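Local structure of immunoreactive 84kD antigen PG93 (Porphyromonas gingivalis, 5M11) at residues 202-207 against 255-259; 733-739 against 751-757. The protein is an essential bacterial surface component of the type-IX secretion system, the machinery by which this oral bacterium exports proteins. All blocks are in the same frame, centred on the assembly; numbering follows the deposited sequence.

Contact 1 of 2, residues 202-207 against 255-259; sequences VGEDIC and IEKGR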
ATOM      1  N   VAL A 202     -26.873 -15.202 -24.119  1.00 35.87           N
ATOM      2  CA  VAL A 202     -26.193 -15.028 -25.398  1.00 36.63           C
ATOM      3  C   VAL A 202     -27.272 -15.252 -26.434  1.00 42.94           C
ATOM      4  O   VAL A 202     -27.801 -16.345 -26.549  1.00 42.81           O
ATOM      5  CB  VAL A 202     -24.909 -15.912 -25.557  1.00 40.24           C
ATOM      6  CG1 VAL A 202     -25.153 -17.386 -25.233  1.00 39.65           C
ATOM      7  CG2 VAL A 202     -24.257 -15.748 -26.923  1.00 41.63           C
ATOM      8  N   GLY A 203     -27.681 -14.171 -27.073  1.00 43.24           N
ATOM      9  CA  GLY A 203     -28.760 -14.154 -28.055  1.00 44.99           C
ATOM     10  C   GLY A 203     -30.055 -14.596 -27.414  1.00 49.06           C
ATOM     11  O   GLY A 203     -30.389 -14.151 -26.303  1.00 45.84           O
ATOM     12  N   GLU A 204     -30.721 -15.578 -28.064  1.00 48.42           N
ATOM     13  CA  GLU A 204     -31.969 -16.163 -27.564  1.00 48.10           C
ATOM     14  C   GLU A 204     -31.715 -17.374 -26.601  1.00 51.33           C
ATOM     15  O   GLU A 204     -32.629 -18.157 -26.358  1.00 54.84           O
ATOM     16  CB  GLU A 204     -32.890 -16.551 -28.728  1.00 51.05           C
ATOM     17  CG  GLU A 204     -33.274 -15.368 -29.606  1.00 67.53           C
ATOM     18  CD  GLU A 204     -34.084 -14.235 -28.995  1.00103.93           C
ATOM     19  OE1 GLU A 204     -34.889 -14.493 -28.068  1.00108.90           O
ATOM     20  OE2 GLU A 204     -33.956 -13.093 -29.495  1.00101.74           O
ATOM     21  N   ASP A 205     -30.503 -17.502 -26.029  1.00 42.55           N
ATOM     22  CA  ASP A 205     -30.185 -18.595 -25.115  1.00 40.08           C
ATOM     23  C   ASP A 205     -29.574 -18.083 -23.814  1.00 41.54           C
ATOM     24  O   ASP A 205     -29.046 -16.974 -23.754  1.00 40.06           O
ATOM     25  CB  ASP A 205     -29.219 -19.618 -25.753  1.00 42.21           C
ATOM     26  CG  ASP A 205     -29.522 -20.021 -27.173  1.00 54.30           C
ATOM     27  OD1 ASP A 205     -30.563 -20.678 -27.396  1.00 55.31           O
ATOM     28  OD2 ASP A 205     -28.706 -19.694 -28.067  1.00 63.43           O
ATOM     29  N   ILE A 206     -29.620 -18.931 -22.791  1.00 38.55           N
ATOM     30  CA  ILE A 206     -29.054 -18.737 -21.462  1.00 38.47           C
ATOM     31  C   ILE A 206     -28.080 -19.900 -21.247  1.00 46.10           C
ATOM     32  O   ILE A 206     -28.468 -21.049 -21.452  1.00 48.58           O
ATOM     33  CB  ILE A 206     -30.165 -18.609 -20.351  1.00 41.10           C
ATOM     34  CG1 ILE A 206     -29.615 -18.786 -18.935  1.00 41.13           C
ATOM     35  CG2 ILE A 206     -31.378 -19.510 -20.552  1.00 42.00           C
ATOM     36  CD1 ILE A 206     -29.295 -17.502 -18.254  1.00 51.48           C
ATOM     37  N   CYS A 207     -26.816 -19.620 -20.909  1.00 44.23           N
ATOM     38  CA  CYS A 207     -25.832 -20.685 -20.663  1.00 46.95           C
ATOM     39  C   CYS A 207     -25.512 -20.810 -19.184  1.00 44.92           C
ATOM     40  O   CYS A 207     -25.344 -19.791 -18.490  1.00 41.05           O
ATOM     41  CB  CYS A 207     -24.555 -20.500 -21.476  1.00 50.29           C
ATOM     42  SG  CYS A 207     -24.800 -20.580 -23.267  1.00 56.27           S
ATOM     43  N   ILE A 255     -18.620 -18.306 -27.030  1.00 47.09           N
ATOM     44  CA  ILE A 255     -19.981 -18.641 -27.446  1.00 44.75           C
ATOM     45  C   ILE A 255     -20.682 -17.365 -27.906  1.00 49.12           C
ATOM     46  O   ILE A 255     -20.721 -16.382 -27.162  1.00 48.44           O
ATOM     47  CB  ILE A 255     -20.781 -19.387 -26.329  1.00 44.83           C
ATOM     48  CG1 ILE A 255     -20.042 -20.668 -25.883  1.00 45.72           C
ATOM     49  CG2 ILE A 255     -22.249 -19.703 -26.737  1.00 41.97           C
ATOM     50  CD1 ILE A 255     -19.961 -20.809 -24.401  1.00 49.17           C
ATOM     51  N   GLU A 256     -21.242 -17.385 -29.131  1.00 44.94           N
ATOM     52  CA  GLU A 256     -21.963 -16.229 -29.630  1.00 44.00           C
ATOM     53  C   GLU A 256     -23.340 -16.671 -30.176  1.00 48.20           C
ATOM     54  O   GLU A 256     -23.644 -17.867 -30.149  1.00 48.50           O
ATOM     55  CB  GLU A 256     -21.126 -15.439 -30.641  1.00 47.70           C
ATOM     56  CG  GLU A 256     -20.758 -16.189 -31.903  1.00 63.38           C
ATOM     57  CD  GLU A 256     -19.627 -15.537 -32.663  1.00 91.52           C
ATOM     58  OE1 GLU A 256     -19.809 -14.394 -33.146  1.00 80.14           O
ATOM     59  OE2 GLU A 256     -18.556 -16.176 -32.778  1.00 95.21           O
ATOM     60  N   LYS A 257     -24.195 -15.700 -30.591  1.00 44.02           N
ATOM     61  CA  LYS A 257     -25.548 -15.904 -31.108  1.00 43.37           C
ATOM     62  C   LYS A 257     -25.687 -17.147 -31.972  1.00 48.66           C
ATOM     63  O   LYS A 257     -24.908 -17.370 -32.898  1.00 50.73           O
ATOM     64  CB  LYS A 257     -25.981 -14.706 -31.960  1.00 48.45           C
ATOM     65  CG  LYS A 257     -26.442 -13.449 -31.218  1.00 68.41           C
ATOM     66  CD  LYS A 257     -26.455 -12.177 -32.139  1.00 78.61           C
ATOM     67  CE  LYS A 257     -27.234 -12.313 -33.441  1.00 94.53           C
ATOM     68  NZ  LYS A 257     -27.279 -11.041 -34.214  1.00107.41           N
ATOM     69  N   GLY A 258     -26.731 -17.905 -31.711  1.00 44.83           N
ATOM     70  CA  GLY A 258     -27.033 -19.091 -32.490  1.00 45.72           C
ATOM     71  C   GLY A 258     -26.172 -20.261 -32.105  1.00 50.18           C
ATOM     72  O   GLY A 258     -26.070 -21.221 -32.867  1.00 52.40           O
ATOM     73  N   ARG A 259     -25.552 -20.179 -30.914  1.00 45.16           N
ATOM     74  CA  ARG A 259     -24.736 -21.219 -30.280  1.00 44.53           C
ATOM     75  C   ARG A 259     -23.464 -21.549 -31.072  1.00 50.73           C
ATOM     76  O   ARG A 259     -22.999 -22.692 -31.043  1.00 51.09           O
ATOM     77  CB  ARG A 259     -25.562 -22.499 -30.021  1.00 40.86           C
ATOM     78  CG  ARG A 259     -26.775 -22.254 -29.148  1.00 37.33           C
ATOM     79  CD  ARG A 259     -27.722 -23.411 -29.264  1.00 38.50           C
ATOM     80  NE  ARG A 259     -28.959 -23.185 -28.527  1.00 42.95           N
ATOM     81  CZ  ARG A 259     -29.730 -24.157 -28.062  1.00 61.50           C
ATOM     82  NH1 ARG A 259     -29.377 -25.427 -28.220  1.00 50.78           N
ATOM     83  NH2 ARG A 259     -30.849 -23.870 -27.414  1.00 51.57           N
TER

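Contact 2 of 2, residues 733-739 against 751-757; sequences ASGVYAV and LIRFAVI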
ATOM      1  N   ALA A 733      -9.422  44.274   9.568  1.00 82.67           N
ATOM      2  CA  ALA A 733      -9.873  45.330   8.648  1.00 83.20           C
ATOM      3  C   ALA A 733      -9.423  45.109   7.176  1.00 83.87           C
ATOM      4  O   ALA A 733      -8.544  44.284   6.897  1.00 79.17           O
ATOM      5  CB  ALA A 733      -9.362  46.673   9.134  1.00 85.81           C
ATOM      6  N   SER A 734     -10.039  45.856   6.234  1.00 82.11           N
ATOM      7  CA  SER A 734      -9.653  45.784   4.822  1.00 79.33           C
ATOM      8  C   SER A 734      -8.251  46.373   4.654  1.00 82.41           C
ATOM      9  O   SER A 734      -7.779  47.100   5.535  1.00 83.54           O
ATOM     10  CB  SER A 734     -10.660  46.525   3.947  1.00 83.92           C
ATOM     11  OG  SER A 734     -11.958  45.985   4.109  1.00 90.47           O
ATOM     12  N   GLY A 735      -7.589  46.039   3.554  1.00 76.75           N
ATOM     13  CA  GLY A 735      -6.252  46.536   3.274  1.00 75.41           C
ATOM     14  C   GLY A 735      -5.340  45.506   2.663  1.00 77.78           C
ATOM     15  O   GLY A 735      -5.769  44.390   2.341  1.00 76.70           O
ATOM     16  N   VAL A 736      -4.072  45.900   2.478  1.00 74.30           N
ATOM     17  CA  VAL A 736      -3.029  45.065   1.900  1.00 71.92           C
ATOM     18  C   VAL A 736      -2.133  44.626   3.033  1.00 76.99           C
ATOM     19  O   VAL A 736      -1.569  45.459   3.746  1.00 78.74           O
ATOM     20  CB  VAL A 736      -2.273  45.784   0.755  1.00 76.78           C
ATOM     21  CG1 VAL A 736      -0.924  45.139   0.474  1.00 75.41           C
ATOM     22  CG2 VAL A 736      -3.120  45.804  -0.511  1.00 78.29           C
ATOM     23  N   TYR A 737      -2.055  43.315   3.229  1.00 72.73           N
ATOM     24  CA  TYR A 737      -1.261  42.709   4.290  1.00 72.09           C
ATOM     25  C   TYR A 737      -0.051  42.039   3.661  1.00 74.99           C
ATOM     26  O   TYR A 737      -0.029  41.838   2.439  1.00 74.14           O
ATOM     27  CB  TYR A 737      -2.132  41.743   5.132  1.00 73.00           C
ATOM     28  CG  TYR A 737      -3.231  42.485   5.873  1.00 77.03           C
ATOM     29  CD1 TYR A 737      -3.014  43.000   7.145  1.00 80.07           C
ATOM     30  CD2 TYR A 737      -4.452  42.768   5.255  1.00 78.74           C
ATOM     31  CE1 TYR A 737      -3.991  43.742   7.802  1.00 82.61           C
ATOM     32  CE2 TYR A 737      -5.431  43.522   5.898  1.00 81.81           C
ATOM     33  CZ  TYR A 737      -5.192  44.009   7.171  1.00 90.09           C
ATOM     34  OH  TYR A 737      -6.139  44.745   7.833  1.00 95.22           O
ATOM     35  N   ALA A 738       0.989  41.788   4.464  1.00 71.45           N
ATOM     36  CA  ALA A 738       2.224  41.228   3.940  1.00 71.34           C
ATOM     37  C   ALA A 738       2.705  40.069   4.760  1.00 77.93           C
ATOM     38  O   ALA A 738       2.599  40.062   5.987  1.00 78.13           O
ATOM     39  CB  ALA A 738       3.299  42.292   3.882  1.00 73.97           C
ATOM     40  N   VAL A 739       3.268  39.092   4.054  1.00 75.45           N
ATOM     41  CA  VAL A 739       3.829  37.859   4.581  1.00 74.19           C
ATOM     42  C   VAL A 739       5.338  37.897   4.320  1.00 77.98           C
ATOM     43  O   VAL A 739       5.784  37.889   3.157  1.00 78.07           O
ATOM     44  CB  VAL A 739       3.130  36.639   3.922  1.00 77.11           C
ATOM     45  CG1 VAL A 739       3.634  35.325   4.499  1.00 76.78           C
ATOM     46  CG2 VAL A 739       1.615  36.742   4.063  1.00 76.15           C
ATOM     47  N   LEU A 751       9.190  38.421   0.488  1.00 79.75           N
ATOM     48  CA  LEU A 751       8.131  39.321   0.870  1.00 78.13           C
ATOM     49  C   LEU A 751       7.035  39.235  -0.162  1.00 81.81           C
ATOM     50  O   LEU A 751       7.239  39.578  -1.329  1.00 83.52           O
ATOM     51  CB  LEU A 751       8.659  40.755   1.043  1.00 80.83           C
ATOM     52  CG  LEU A 751       7.681  41.820   1.552  1.00 84.17           C
ATOM     53  CD1 LEU A 751       6.997  41.402   2.856  1.00 81.00           C
ATOM     54  CD2 LEU A 751       8.395  43.148   1.724  1.00 90.88           C
ATOM     55  N   ILE A 752       5.887  38.702   0.263  1.00 75.95           N
ATOM     56  CA  ILE A 752       4.722  38.542  -0.604  1.00 74.78           C
ATOM     57  C   ILE A 752       3.514  39.251   0.050  1.00 75.53           C
ATOM     58  O   ILE A 752       3.418  39.316   1.279  1.00 74.21           O
ATOM     59  CB  ILE A 752       4.454  37.053  -0.965  1.00 76.61           C
ATOM     60  CG1 ILE A 752       3.951  36.234   0.236  1.00 74.32           C
ATOM     61  CG2 ILE A 752       5.690  36.400  -1.623  1.00 79.11           C
ATOM     62  CD1 ILE A 752       3.057  35.122  -0.166  1.00 81.95           C
ATOM     63  N   ARG A 753       2.631  39.820  -0.773  1.00 70.72           N
ATOM     64  CA  ARG A 753       1.483  40.568  -0.275  1.00 68.82           C
ATOM     65  C   ARG A 753       0.160  39.967  -0.749  1.00 71.67           C
ATOM     66  O   ARG A 753       0.105  39.374  -1.830  1.00 72.90           O
ATOM     67  CB  ARG A 753       1.583  42.037  -0.721  1.00 69.22           C
ATOM     68  CG  ARG A 753       2.691  42.824  -0.055  1.00 77.22           C
ATOM     69  CD  ARG A 753       3.097  44.003  -0.916  1.00 94.75           C
ATOM     70  NE  ARG A 753       3.866  45.004  -0.171  1.00108.24           N
ATOM     71  CZ  ARG A 753       3.388  46.184   0.229  1.00126.49           C
ATOM     72  NH1 ARG A 753       2.134  46.530  -0.044  1.00108.02           N
ATOM     73  NH2 ARG A 753       4.165  47.028   0.896  1.00118.42           N
ATOM     74  N   PHE A 754      -0.907  40.132   0.062  1.00 66.42           N
ATOM     75  CA  PHE A 754      -2.279  39.687  -0.229  1.00 65.73           C
ATOM     76  C   PHE A 754      -3.282  40.740   0.274  1.00 70.51           C
ATOM     77  O   PHE A 754      -3.000  41.459   1.241  1.00 70.75           O
ATOM     78  CB  PHE A 754      -2.584  38.297   0.359  1.00 65.32           C
ATOM     79  CG  PHE A 754      -2.779  38.270   1.853  1.00 65.91           C
ATOM     80  CD1 PHE A 754      -4.046  38.427   2.409  1.00 70.27           C
ATOM     81  CD2 PHE A 754      -1.697  38.097   2.708  1.00 66.63           C
ATOM     82  CE1 PHE A 754      -4.221  38.425   3.794  1.00 71.17           C
ATOM     83  CE2 PHE A 754      -1.877  38.061   4.090  1.00 69.47           C
ATOM     84  CZ  PHE A 754      -3.137  38.228   4.624  1.00 69.06           C
ATOM     85  N   ALA A 755      -4.453  40.810  -0.367  1.00 67.22           N
ATOM     86  CA  ALA A 755      -5.456  41.800  -0.022  1.00 68.00           C
ATOM     87  C   ALA A 755      -6.661  41.229   0.736  1.00 70.17           C
ATOM     88  O   ALA A 755      -7.113  40.116   0.450  1.00 67.79           O
ATOM     89  CB  ALA A 755      -5.935  42.481  -1.289  1.00 71.52           C
ATOM     90  N   VAL A 756      -7.163  42.024   1.716  1.00 67.76           N
ATOM     91  CA  VAL A 756      -8.399  41.807   2.481  1.00 69.14           C
ATOM     92  C   VAL A 756      -9.371  42.862   1.948  1.00 76.13           C
ATOM     93  O   VAL A 756      -9.050  44.050   1.986  1.00 77.30           O
ATOM     94  CB  VAL A 756      -8.232  41.855   4.022  1.00 73.24           C
ATOM     95  CG1 VAL A 756      -9.591  41.913   4.715  1.00 76.15           C
ATOM     96  CG2 VAL A 756      -7.426  40.660   4.532  1.00 70.56           C
ATOM     97  N   ILE A 757     -10.504  42.430   1.361  1.00 74.11           N
ATOM     98  CA  ILE A 757     -11.466  43.347   0.735  1.00 77.40           C
ATOM     99  C   ILE A 757     -12.861  43.223   1.353  1.00 83.96           C
ATOM    100  O   ILE A 757     -13.282  42.117   1.720  1.00 83.07           O
ATOM    101  CB  ILE A 757     -11.518  43.176  -0.813  1.00 81.52           C
ATOM    102  CG1 ILE A 757     -11.903  41.742  -1.254  1.00 81.89           C
ATOM    103  CG2 ILE A 757     -10.203  43.610  -1.451  1.00 81.03           C
ATOM    104  CD1 ILE A 757     -12.585  41.669  -2.634  1.00 95.96           C
TER

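Contact 1 of 2, residues 202-207 against 255-259
Gly203 and Lys257 bring the two backbones closest, 4.8 Å between their CA atoms, at the point where two consecutive blades of a beta-propeller present their turns to each other. One turn joins strands 196-202 and 205-210 of one four-stranded antiparallel sheet; the other joins strands 252-256 and 260-264 of the next. The first is a type II' beta turn, closed by paired backbone bonds between Val202 and Asp205, with Gly203 taking the positive phi of its second position. No backbone hydrogen bond crosses between the segments, and side chains make the join. Val202 packs against the backbone of 255-257: CG1 takes the position between the backbone N and the carbonyl carbon (chi1 51°), which puts CG2 anti to the N, 3.5 Å from Glu256 C. Val202 CG1 meets Ile255 CG2 at 4.0 Å, the two side chains crossing at about a right angle. Cys207 SG approaches the same Ile255 CG2 more loosely, at 4.4 Å. At the other end, Asp205 and Arg259 form a salt bridge. The extended arginine chain delivers NE and NH2 side-on to one oxygen, each 3.2 Å from Asp205 OD1. This oxygen lies nearly in the guanidinium plane, yet both donors reach it from above the same carboxylate face, the two planes being 69° apart. Arg259 NH1 is held by Glu226, so two carboxylates fix the guanidinium and probably share its charge. Asp205 OD2, which takes none of the bonds across the contact, lies beside the base of the arginine chain, 3.4 Å from Arg259 CG.

Contact 2 of 2, residues 733-739 against 751-757
The antiparallel beta hairpin of strands 735-742 and 749-756, at the C-terminal end of the chain, pairs Gly735 with Val756, Tyr737 with Phe754 and Val739 with Ile752 through backbone hydrogen bonds. The strand axes approach to 4.6 Å, with 149° between their N-to-C directions, and the regular register is confirmed by two bonds at each of these pairs, such as Val756 N to Gly735 O, 2.8 Å and almost straight. Non-hydrogen-bonded pairs alternate with them. On the face of Tyr737, Val739, Ile752, Phe754 and Val756, apolar groups interlock. Tyr737 CB sits over one face of the Phe754 ring, offset toward its rim, in a CH-pi contact 4.0 Å from the centroid; Val739 CG2 meets the ring edge at Phe754 CE2, 3.7 Å away. Phe754 CG lies between its backbone N and carbonyl carbon (chi1 74°), which swings the ring toward the neighbouring strand. The Tyr737 ring reaches back toward Ala733, its CD2 3.7 Å from Val756 CG2, and its OH donates to Ala733 O at 2.6 Å, tying the ring to the strand's entry. Across the opposite face, Arg753 CG touches Ala738 CB at 4.0 Å. Strand 699-703 flanks strand 735-742 within the same sheet, while Val676 of strand 675-677 and residues of strand 689-692 pack on Val739 and Phe754, consistent with a beta-sandwich core.

In the fold
Both segments of contact 1 come earlier in the chain than either of contact 2, and the two contacts lie far apart: their centres are 71 Å from each other and their nearest atoms about 62 Å. They share no strand or sheet. Contact 1 joins consecutive four-stranded sheets, blade to blade through side chains, whereas contact 2 builds part of a single sheet through paired backbones. Between them in sequence come further antiparallel sheets, up to that of strands 636-642, 647-652 and 655-660, which strand 13-16 completes. Both contacts sit away from the zinc and calcium sites. The separation and the lack of any shared sheet are consistent with contact 1 belonging to a propeller and contact 2 to a distinct C-terminal beta domain.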